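Cellobiose 2-epimerase (Ruminococcus albus, PDB 3VW5) interconverts cellobiose and beta-D-glucosyl-(1->4)-D-mannose by reversible epimerisation at C2 of the unmodified reducing-end sugar. Local coordinates at residues 75-80 / 120-125; 247-252 / 309-314; 334-339 / 347-352. The protein carries 2 engineered substitutions. All coordinates share one frame; numbering follows the deposited sequence.

Contact 1: 75-80 / 120-125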
loop_
_atom_site.group_PDB
_atom_site.type_symbol
_atom_site.label_atom_id
_atom_site.label_comp_id
_atom_site.label_asym_id
_atom_site.label_seq_id
_atom_site.Cartn_x
_atom_site.Cartn_y
_atom_site.Cartn_z
ATOM N N HIS A 75 2.286 -14.136 14.304
ATOM C CA HIS A 75 3.643 -14.596 13.982
ATOM C C HIS A 75 4.470 -13.476 13.383
ATOM O O HIS A 75 5.629 -13.292 13.749
ATOM C CB HIS A 75 3.615 -15.789 13.012
ATOM C CG HIS A 75 4.970 -16.357 12.706
ATOM N ND1 HIS A 75 5.705 -17.068 13.628
ATOM C CD2 HIS A 75 5.724 -16.306 11.582
ATOM C CE1 HIS A 75 6.854 -17.435 13.085
ATOM N NE2 HIS A 75 6.889 -16.990 11.844
ATOM N N ALA A 76 3.864 -12.746 12.449
ATOM C CA ALA A 76 4.498 -11.598 11.813
ATOM C C ALA A 76 4.698 -10.437 12.799
ATOM O O ALA A 76 5.780 -9.832 12.871
ATOM C CB ALA A 76 3.680 -11.142 10.599
ATOM N N TYR A 77 3.646 -10.124 13.551
ATOM C CA TYR A 77 3.749 -9.141 14.625
ATOM C C TYR A 77 4.971 -9.368 15.520
ATOM O O TYR A 77 5.741 -8.434 15.795
ATOM C CB TYR A 77 2.480 -9.136 15.466
ATOM C CG TYR A 77 2.594 -8.390 16.769
ATOM C CD1 TYR A 77 2.585 -7.006 16.798
ATOM C CD2 TYR A 77 2.671 -9.074 17.989
ATOM C CE1 TYR A 77 2.667 -6.309 18.005
ATOM C CE2 TYR A 77 2.760 -8.394 19.191
ATOM C CZ TYR A 77 2.755 -7.008 19.193
ATOM O OH TYR A 77 2.836 -6.313 20.378
ATOM N N GLU A 78 5.155 -10.601 15.980
ATOM C CA GLU A 78 6.269 -10.873 16.878
ATOM C C GLU A 78 7.583 -10.537 16.196
ATOM O O GLU A 78 8.486 -9.952 16.797
ATOM C CB GLU A 78 6.253 -12.325 17.360
ATOM C CG GLU A 78 5.221 -12.594 18.453
ATOM C CD GLU A 78 5.690 -12.151 19.838
ATOM O OE1 GLU A 78 4.934 -11.390 20.492
ATOM O OE2 GLU A 78 6.799 -12.568 20.283
ATOM N N PHE A 79 7.683 -10.890 14.925
ATOM C CA PHE A 79 8.900 -10.622 14.187
ATOM C C PHE A 79 9.198 -9.118 14.168
ATOM O O PHE A 79 10.345 -8.710 14.367
ATOM C CB PHE A 79 8.815 -11.195 12.769
ATOM C CG PHE A 79 10.096 -11.101 12.011
ATOM C CD1 PHE A 79 11.141 -11.982 12.280
ATOM C CD2 PHE A 79 10.269 -10.124 11.031
ATOM C CE1 PHE A 79 12.340 -11.895 11.585
ATOM C CE2 PHE A 79 11.457 -10.029 10.334
ATOM C CZ PHE A 79 12.499 -10.919 10.610
ATOM N N ILE A 80 8.163 -8.303 13.953
ATOM C CA ILE A 80 8.341 -6.855 13.858
ATOM C C ILE A 80 8.741 -6.249 15.205
ATOM O O ILE A 80 9.783 -5.585 15.329
ATOM C CB ILE A 80 7.061 -6.165 13.330
ATOM C CG1 ILE A 80 6.846 -6.498 11.856
ATOM C CG2 ILE A 80 7.122 -4.654 13.527
ATOM C CD1 ILE A 80 5.475 -6.121 11.349
ATOM N N SER A 120 -1.698 -0.941 13.949
ATOM C CA SER A 120 -3.030 -0.451 14.273
ATOM C C SER A 120 -4.030 -1.528 13.960
ATOM O O SER A 120 -4.927 -1.809 14.740
ATOM C CB SER A 120 -3.370 0.814 13.492
ATOM O OG SER A 120 -2.544 1.895 13.880
ATOM N N SER A 121 -3.858 -2.139 12.803
ATOM C CA SER A 121 -4.775 -3.164 12.333
ATOM C C SER A 121 -4.729 -4.402 13.216
ATOM O O SER A 121 -5.750 -5.025 13.469
ATOM C CB SER A 121 -4.428 -3.533 10.895
ATOM O OG SER A 121 -5.044 -2.628 10.014
ATOM N N TYR A 122 -3.539 -4.752 13.679
ATOM C CA TYR A 122 -3.372 -5.940 14.495
ATOM C C TYR A 122 -4.053 -5.722 15.828
ATOM O O TYR A 122 -4.683 -6.637 16.364
ATOM C CB TYR A 122 -1.902 -6.269 14.703
ATOM C CG TYR A 122 -1.691 -7.454 15.608
ATOM C CD1 TYR A 122 -2.099 -8.721 15.224
ATOM C CD2 TYR A 122 -1.075 -7.304 16.850
ATOM C CE1 TYR A 122 -1.900 -9.803 16.047
ATOM C CE2 TYR A 122 -0.872 -8.376 17.681
ATOM C CZ TYR A 122 -1.292 -9.629 17.280
ATOM O OH TYR A 122 -1.101 -10.703 18.123
ATOM N N TYR A 123 -3.950 -4.499 16.348
ATOM C CA TYR A 123 -4.704 -4.119 17.539
ATOM C C TYR A 123 -6.216 -4.255 17.310
ATOM O O TYR A 123 -6.906 -4.889 18.106
ATOM C CB TYR A 123 -4.334 -2.703 18.009
ATOM C CG TYR A 123 -5.269 -2.132 19.059
ATOM C CD1 TYR A 123 -5.320 -2.675 20.355
ATOM C CD2 TYR A 123 -6.102 -1.058 18.758
ATOM C CE1 TYR A 123 -6.171 -2.164 21.304
ATOM C CE2 TYR A 123 -6.953 -0.542 19.691
ATOM C CZ TYR A 123 -6.987 -1.094 20.967
ATOM O OH TYR A 123 -7.843 -0.561 21.900
ATOM N N ARG A 124 -6.737 -3.675 16.229
ATOM C CA ARG A 124 -8.163 -3.814 15.935
ATOM C C ARG A 124 -8.531 -5.282 15.808
ATOM O O ARG A 124 -9.687 -5.666 15.928
ATOM C CB ARG A 124 -8.538 -3.086 14.648
ATOM C CG ARG A 124 -8.395 -1.585 14.733
ATOM C CD ARG A 124 -8.863 -0.923 13.449
ATOM N NE ARG A 124 -10.244 -1.262 13.124
ATOM C CZ ARG A 124 -10.665 -1.657 11.925
ATOM N NH1 ARG A 124 -9.806 -1.788 10.908
ATOM N NH2 ARG A 124 -11.957 -1.927 11.744
ATOM N N ALA A 125 -7.528 -6.103 15.550
ATOM C CA ALA A 125 -7.768 -7.508 15.308
ATOM C C ALA A 125 -7.761 -8.329 16.595
ATOM O O ALA A 125 -8.591 -9.216 16.746
ATOM C CB ALA A 125 -6.744 -8.062 14.314
#

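Contact 2: 247-252 / 309-314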
loop_
_atom_site.group_PDB
_atom_site.type_symbol
_atom_site.label_atom_id
_atom_site.label_comp_id
_atom_site.label_asym_id
_atom_site.label_seq_id
_atom_site.Cartn_x
_atom_site.Cartn_y
_atom_site.Cartn_z
ATOM N N ALA A 247 -5.023 6.650 -4.382
ATOM C CA ALA A 247 -5.224 7.818 -3.538
ATOM C C ALA A 247 -6.698 8.202 -3.441
ATOM O O ALA A 247 -7.154 8.618 -2.378
ATOM C CB ALA A 247 -4.387 8.988 -4.024
ATOM N N THR A 248 -7.451 8.045 -4.529
ATOM C CA THR A 248 -8.862 8.448 -4.518
ATOM C C THR A 248 -9.666 7.756 -3.430
ATOM O O THR A 248 -10.351 8.423 -2.653
ATOM C CB THR A 248 -9.568 8.242 -5.863
ATOM O OG1 THR A 248 -9.610 6.840 -6.197
ATOM C CG2 THR A 248 -8.869 9.055 -6.956
ATOM N N TRP A 249 -9.605 6.426 -3.369
ATOM C CA TRP A 249 -10.385 5.727 -2.346
ATOM C C TRP A 249 -9.767 5.824 -0.944
ATOM O O TRP A 249 -10.478 5.844 0.049
ATOM C CB TRP A 249 -10.690 4.277 -2.737
ATOM C CG TRP A 249 -9.570 3.281 -2.595
ATOM C CD1 TRP A 249 -8.701 2.892 -3.572
ATOM C CD2 TRP A 249 -9.231 2.508 -1.433
ATOM N NE1 TRP A 249 -7.834 1.942 -3.092
ATOM C CE2 TRP A 249 -8.137 1.686 -1.783
ATOM C CE3 TRP A 249 -9.743 2.429 -0.135
ATOM C CZ2 TRP A 249 -7.541 0.795 -0.877
ATOM C CZ3 TRP A 249 -9.150 1.549 0.762
ATOM C CH2 TRP A 249 -8.057 0.741 0.388
ATOM N N LEU A 250 -8.445 5.913 -0.881
ATOM C CA LEU A 250 -7.735 6.066 0.379
ATOM C C LEU A 250 -8.091 7.389 1.050
ATOM O O LEU A 250 -8.236 7.464 2.267
ATOM C CB LEU A 250 -6.234 6.006 0.133
ATOM C CG LEU A 250 -5.513 4.770 0.655
ATOM C CD1 LEU A 250 -6.475 3.610 0.786
ATOM C CD2 LEU A 250 -4.329 4.437 -0.226
ATOM N N MET A 251 -8.226 8.441 0.254
ATOM C CA MET A 251 -8.546 9.745 0.807
ATOM C C MET A 251 -10.009 9.847 1.273
ATOM O O MET A 251 -10.292 10.481 2.297
ATOM C CB MET A 251 -8.183 10.842 -0.186
ATOM C CG MET A 251 -6.708 11.144 -0.193
ATOM S SD MET A 251 -6.219 12.554 -1.219
ATOM C CE MET A 251 -6.773 12.076 -2.845
ATOM N N ASP A 252 -10.920 9.221 0.525
ATOM C CA ASP A 252 -12.323 9.133 0.926
ATOM C C ASP A 252 -12.405 8.360 2.223
ATOM O O ASP A 252 -13.124 8.744 3.140
ATOM C CB ASP A 252 -13.175 8.426 -0.134
ATOM C CG ASP A 252 -13.470 9.306 -1.336
ATOM O OD1 ASP A 252 -13.321 10.541 -1.228
ATOM O OD2 ASP A 252 -13.853 8.760 -2.395
ATOM N N ALA A 309 -6.929 -0.284 -8.988
ATOM C CA ALA A 309 -7.934 0.238 -9.911
ATOM C C ALA A 309 -9.328 -0.391 -9.666
ATOM O O ALA A 309 -10.358 0.279 -9.803
ATOM C CB ALA A 309 -7.494 0.076 -11.347
ATOM N N VAL A 310 -9.352 -1.670 -9.284
ATOM C CA VAL A 310 -10.602 -2.352 -8.948
ATOM C C VAL A 310 -11.310 -1.643 -7.789
ATOM O O VAL A 310 -12.480 -1.267 -7.909
ATOM C CB VAL A 310 -10.388 -3.847 -8.636
ATOM C CG1 VAL A 310 -11.641 -4.456 -8.045
ATOM C CG2 VAL A 310 -10.014 -4.586 -9.891
ATOM N N VAL A 311 -10.596 -1.447 -6.681
ATOM C CA VAL A 311 -11.154 -0.730 -5.537
ATOM C C VAL A 311 -11.561 0.712 -5.890
ATOM O O VAL A 311 -12.678 1.139 -5.598
ATOM C CB VAL A 311 -10.169 -0.662 -4.370
ATOM C CG1 VAL A 311 -10.828 0.030 -3.176
ATOM C CG2 VAL A 311 -9.687 -2.048 -3.989
ATOM N N GLY A 312 -10.650 1.463 -6.502
ATOM C CA GLY A 312 -10.885 2.868 -6.781
ATOM C C GLY A 312 -12.076 3.117 -7.684
ATOM O O GLY A 312 -12.810 4.083 -7.511
ATOM N N PHE A 313 -12.264 2.241 -8.661
ATOM C CA PHE A 313 -13.401 2.330 -9.564
ATOM C C PHE A 313 -14.737 2.008 -8.873
ATOM O O PHE A 313 -15.764 2.638 -9.160
ATOM C CB PHE A 313 -13.192 1.402 -10.761
ATOM C CG PHE A 313 -12.250 1.945 -11.793
ATOM C CD1 PHE A 313 -12.089 3.320 -11.957
ATOM C CD2 PHE A 313 -11.524 1.077 -12.613
ATOM C CE1 PHE A 313 -11.225 3.827 -12.914
ATOM C CE2 PHE A 313 -10.658 1.573 -13.571
ATOM C CZ PHE A 313 -10.510 2.956 -13.720
ATOM N N ILE A 314 -14.721 1.009 -7.990
ATOM C CA ILE A 314 -15.909 0.640 -7.233
ATOM C C ILE A 314 -16.283 1.787 -6.301
ATOM O O ILE A 314 -17.445 2.196 -6.232
ATOM C CB ILE A 314 -15.694 -0.664 -6.442
ATOM C CG1 ILE A 314 -15.619 -1.844 -7.422
ATOM C CG2 ILE A 314 -16.793 -0.860 -5.396
ATOM C CD1 ILE A 314 -15.386 -3.179 -6.765
HETATM O O HOH W 1 -12.161 6.124 -6.293
#

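Contact 3: 334-339 / 347-352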
loop_
_atom_site.group_PDB
_atom_site.type_symbol
_atom_site.label_atom_id
_atom_site.label_comp_id
_atom_site.label_asym_id
_atom_site.label_seq_id
_atom_site.Cartn_x
_atom_site.Cartn_y
_atom_site.Cartn_z
ATOM N N GLU A 334 -11.588 -8.915 -14.751
ATOM C CA GLU A 334 -11.596 -9.941 -15.794
ATOM C C GLU A 334 -10.178 -10.152 -16.326
ATOM O O GLU A 334 -9.741 -11.289 -16.542
ATOM C CB GLU A 334 -12.572 -9.599 -16.923
ATOM C CG GLU A 334 -14.054 -9.695 -16.524
ATOM C CD GLU A 334 -14.499 -11.116 -16.146
ATOM O OE1 GLU A 334 -15.424 -11.257 -15.289
ATOM O OE2 GLU A 334 -13.929 -12.095 -16.710
ATOM N N ASN A 335 -9.448 -9.056 -16.500
ATOM C CA ASN A 335 -8.092 -9.143 -17.029
ATOM C C ASN A 335 -7.038 -9.567 -16.008
ATOM O O ASN A 335 -6.020 -10.150 -16.375
ATOM C CB ASN A 335 -7.711 -7.858 -17.753
ATOM C CG ASN A 335 -8.472 -7.688 -19.048
ATOM O OD1 ASN A 335 -8.046 -8.166 -20.095
ATOM N ND2 ASN A 335 -9.623 -7.031 -18.981
ATOM N N ILE A 336 -7.283 -9.291 -14.730
ATOM C CA ILE A 336 -6.473 -9.884 -13.675
ATOM C C ILE A 336 -6.556 -11.422 -13.766
ATOM O O ILE A 336 -5.537 -12.116 -13.702
ATOM C CB ILE A 336 -6.921 -9.406 -12.282
ATOM C CG1 ILE A 336 -6.541 -7.943 -12.073
ATOM C CG2 ILE A 336 -6.309 -10.256 -11.182
ATOM C CD1 ILE A 336 -7.129 -7.361 -10.802
ATOM N N LYS A 337 -7.765 -11.952 -13.936
ATOM C CA LYS A 337 -7.955 -13.400 -14.028
ATOM C C LYS A 337 -7.223 -14.003 -15.224
ATOM O O LYS A 337 -6.511 -15.001 -15.099
ATOM C CB LYS A 337 -9.448 -13.748 -14.147
ATOM C CG LYS A 337 -10.282 -13.480 -12.909
ATOM C CD LYS A 337 -11.674 -14.093 -13.033
ATOM C CE LYS A 337 -12.497 -13.403 -14.107
ATOM N NZ LYS A 337 -13.850 -14.009 -14.221
ATOM N N GLU A 338 -7.417 -13.402 -16.393
ATOM C CA GLU A 338 -6.866 -13.957 -17.612
ATOM C C GLU A 338 -5.347 -13.919 -17.666
ATOM O O GLU A 338 -4.713 -14.885 -18.106
ATOM C CB GLU A 338 -7.451 -13.262 -18.831
ATOM C CG GLU A 338 -7.346 -14.109 -20.095
ATOM C CD GLU A 338 -8.147 -13.543 -21.257
ATOM O OE1 GLU A 338 -7.877 -13.939 -22.434
ATOM O OE2 GLU A 338 -9.053 -12.707 -20.988
ATOM N N TYR A 339 -4.765 -12.820 -17.185
ATOM C CA TYR A 339 -3.368 -12.504 -17.476
ATOM C C TYR A 339 -2.463 -12.281 -16.291
ATOM O O TYR A 339 -1.249 -12.365 -16.442
ATOM C CB TYR A 339 -3.314 -11.233 -18.297
ATOM C CG TYR A 339 -4.036 -11.311 -19.605
ATOM C CD1 TYR A 339 -3.779 -12.351 -20.505
ATOM C CD2 TYR A 339 -4.971 -10.348 -19.953
ATOM C CE1 TYR A 339 -4.436 -12.417 -21.721
ATOM C CE2 TYR A 339 -5.634 -10.404 -21.156
ATOM C CZ TYR A 339 -5.364 -11.437 -22.041
ATOM O OH TYR A 339 -6.020 -11.480 -23.254
ATOM N N GLY A 347 2.199 -20.674 -7.485
ATOM C CA GLY A 347 2.470 -19.255 -7.509
ATOM C C GLY A 347 1.196 -18.522 -7.143
ATOM O O GLY A 347 0.191 -19.167 -6.809
ATOM N N GLU A 348 1.223 -17.189 -7.199
ATOM C CA GLU A 348 0.025 -16.426 -6.890
ATOM C C GLU A 348 -0.367 -15.434 -7.979
ATOM O O GLU A 348 -1.178 -15.765 -8.838
ATOM C CB GLU A 348 0.073 -15.791 -5.484
ATOM C CG GLU A 348 1.178 -14.792 -5.242
ATOM C CD GLU A 348 0.652 -13.360 -5.080
ATOM O OE1 GLU A 348 0.875 -12.557 -6.022
ATOM O OE2 GLU A 348 0.036 -13.039 -4.027
ATOM N N TRP A 349 0.174 -14.224 -7.931
ATOM C CA TRP A 349 -0.038 -13.253 -9.000
ATOM C C TRP A 349 1.314 -12.921 -9.616
ATOM O O TRP A 349 2.295 -12.756 -8.898
ATOM C CB TRP A 349 -0.684 -11.955 -8.484
ATOM C CG TRP A 349 -2.125 -12.062 -8.058
ATOM C CD1 TRP A 349 -2.776 -13.189 -7.600
ATOM C CD2 TRP A 349 -3.101 -11.006 -8.055
ATOM N NE1 TRP A 349 -4.088 -12.892 -7.318
ATOM C CE2 TRP A 349 -4.318 -11.563 -7.583
ATOM C CE3 TRP A 349 -3.065 -9.647 -8.391
ATOM C CZ2 TRP A 349 -5.490 -10.801 -7.442
ATOM C CZ3 TRP A 349 -4.233 -8.895 -8.256
ATOM C CH2 TRP A 349 -5.428 -9.476 -7.787
ATOM N N TYR A 350 1.372 -12.828 -10.939
ATOM C CA TYR A 350 2.554 -12.283 -11.579
ATOM C C TYR A 350 2.726 -10.816 -11.205
ATOM O O TYR A 350 1.752 -10.059 -11.136
ATOM C CB TYR A 350 2.445 -12.389 -13.095
ATOM C CG TYR A 350 2.538 -13.782 -13.635
ATOM C CD1 TYR A 350 3.773 -14.413 -13.780
ATOM C CD2 TYR A 350 1.398 -14.463 -14.032
ATOM C CE1 TYR A 350 3.861 -15.691 -14.303
ATOM C CE2 TYR A 350 1.471 -15.739 -14.548
ATOM C CZ TYR A 350 2.704 -16.344 -14.688
ATOM O OH TYR A 350 2.781 -17.603 -15.215
ATOM N N SER A 351 3.974 -10.424 -10.980
ATOM C CA SER A 351 4.341 -9.032 -10.726
ATOM C C SER A 351 3.977 -8.067 -11.875
ATOM O O SER A 351 3.280 -7.067 -11.664
ATOM C CB SER A 351 5.840 -8.958 -10.451
ATOM O OG SER A 351 6.201 -7.706 -9.919
ATOM N N GLU A 352 4.451 -8.376 -13.086
ATOM C CA GLU A 352 4.299 -7.485 -14.240
ATOM C C GLU A 352 3.987 -8.231 -15.547
ATOM O O GLU A 352 4.701 -9.155 -15.950
ATOM C CB GLU A 352 5.554 -6.609 -14.420
ATOM C CG GLU A 352 5.704 -5.510 -13.364
ATOM C CD GLU A 352 7.004 -4.709 -13.476
ATOM O OE1 GLU A 352 7.821 -4.974 -14.386
ATOM O OE2 GLU A 352 7.223 -3.797 -12.643
#

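Contact 1: 75-80 / 120-125
Tyr77 and Tyr122 lean ring against ring between helix 67-84 and helix 109-126, and this single aromatic pair carries the whole contact between 75-80 and 120-125. Along the second segment, Ser120 and Ser121 come first, and both face other parts of the protein: Ser120 OG bonds back to Ile116 O within its own helix, while Ser121 OG is held by Asn59 and Glu191.

Tyr122 follows and meets Tyr77. Its CA lies 7.8 Å from the CA of Tyr77, a gap wide enough for rings to enter from both helices. Each tyrosine carries its CG trans to the main-chain nitrogen (chi1 177° in Tyr122, 167° in Tyr77), which sends both rings into the interface. The two side chains cross at about a right angle, yet their planes stay within 23° of each other, which makes the pair an offset stack with ring centroids 4.5 Å apart. The rings are displaced, so that Tyr122 CE2 stands over the middle of the Tyr77 ring and lies 3.6 Å from Tyr77 CG; in return, Tyr77 CB, rather than the ring centre, sits over the face of Tyr122, 4.1 Å from its centroid, adding a CH-pi contact to the stack. One side chain thus offers ring to ring and methylene to ring at once. The far end of Tyr77 is tied by a weak hydrogen bond from its hydroxyl to Glu130, and Tyr122 also packs on Ala73, Lys74 and Ser58.

Farther along, Arg124 turns to a different neighbour and forms a salt bridge with Glu191 on helix 179-196. The pair illustrates how adjacent helices are joined by buried aromatic packing in an (alpha/alpha)6 barrel, the fold of this epimerase.

Contact 2: 247-252 / 309-314
The first torsions of Trp249 and Val311 direct an indole and a methyl at each other: chi1 of 77° tucks CG of Trp249 between its own N and C, while Val311 extends CG1 trans to its own nitrogen. That methyl comes down over one face of the indole, 3.3 Å from the centroid of the five-membered ring and only 5° off its normal, a CH-pi contact. Leu250 CD1 covers the opposite face, so the indole is sandwiched between aliphatic groups, and its NE1 is anchored by a hydrogen bond to Glu308.

Gly312, next to Val311, has no side chain, and here the backbones come closest: its CA is 5.3 Å from the CA of Trp249. A water bridges the helices beside this point, donating to Thr248 OG1 at 2.7 Å and to the carbonyl oxygen of Gly312. The threonine hydroxyl is also bonded to Ile245 O, so two partners satisfy it.

The axes of segments 247-252 and 309-314 come within 8.6 Å, their N-to-C directions 57° apart. Trp249 also touches Arg377, Glu381 and Arg385 of helix 373-385. The contact packs helix 241-258 against helix 303-318, two helices of the (alpha/alpha)6 barrel that each follow a strand, consistent with its inner ring.

Contact 3: 334-339 / 347-352
Ile336 and the carbonyl of Tyr339 lie opposite Trp349 and Tyr350 where a helix, widened into a pi-type turn at 336-339, runs past an irregular chain, with the CA atoms of Ile336 and Trp349 8.6 Å apart. At this spacing the contact between Ile336 and Trp349 is made by side chains.

Trp349 does most of the work. Its CG is trans to the carbonyl carbon (chi1 -70°), and although its CB bond runs alongside the helix, the ring end comes nearer. There Ile336 CG2 rests over one face of the six-membered ring, 3.9 Å from the centroid and 21° off the normal, a CH-pi contact displaced toward the rim. The nearest ring atom is CH2, which lies 3.6 Å from Ile336 CG2. The other branch of the isoleucine joins in more loosely, with CD1 reaching Trp349 CH2 at 4.1 Å. NE1 bonds to Glu9 OE1, so the indole is held there and by packing on its six-membered ring, which should limit its rotation.

One residue on, Tyr350 makes a lighter contact: its CD2 is 4.1 Å from Tyr339 O. Just before the tryptophan, Glu348 folds its carboxylate back so that OE1 accepts from Trp349 N at 2.6 Å, with an angle of 136° at the hydrogen and the donor above the carboxylate plane. OE1 also forms a salt bridge with Lys370, while OE2 bonds Asn375 ND2 and Trp18 NE1.

Backbone hydrogen bonds of Tyr350 with Ile340 and of Glu348 with Asp342 tie the loop to the end of the helix. The contact lays the loop before strand 352-353 along helix 323-340, with Gln306 of helix 303-318, Ile14 of helix 2-19 and Met378 of helix 373-385 packed around it.

How the contacts relate
The three contacts follow one another along the chain without overlap, and all lie in the (alpha/alpha)6 barrel. Contact 1 stands apart: its centre is about 25 Å from that of contact 2 and about 28 Å from that of contact 3, and it touches neither. Contacts 2 and 3, with centres about 20 Å apart, are linked directly, since helices 303-318 and 323-340 are consecutive and Val310 CG2 of the first packs 4.1 Å from Ile336 CD1 of the second. Together they sample three kinds of join, helix to helix through stacked rings, helix to helix at a glycine, and loop to helix, which hold together different sectors of one barrel.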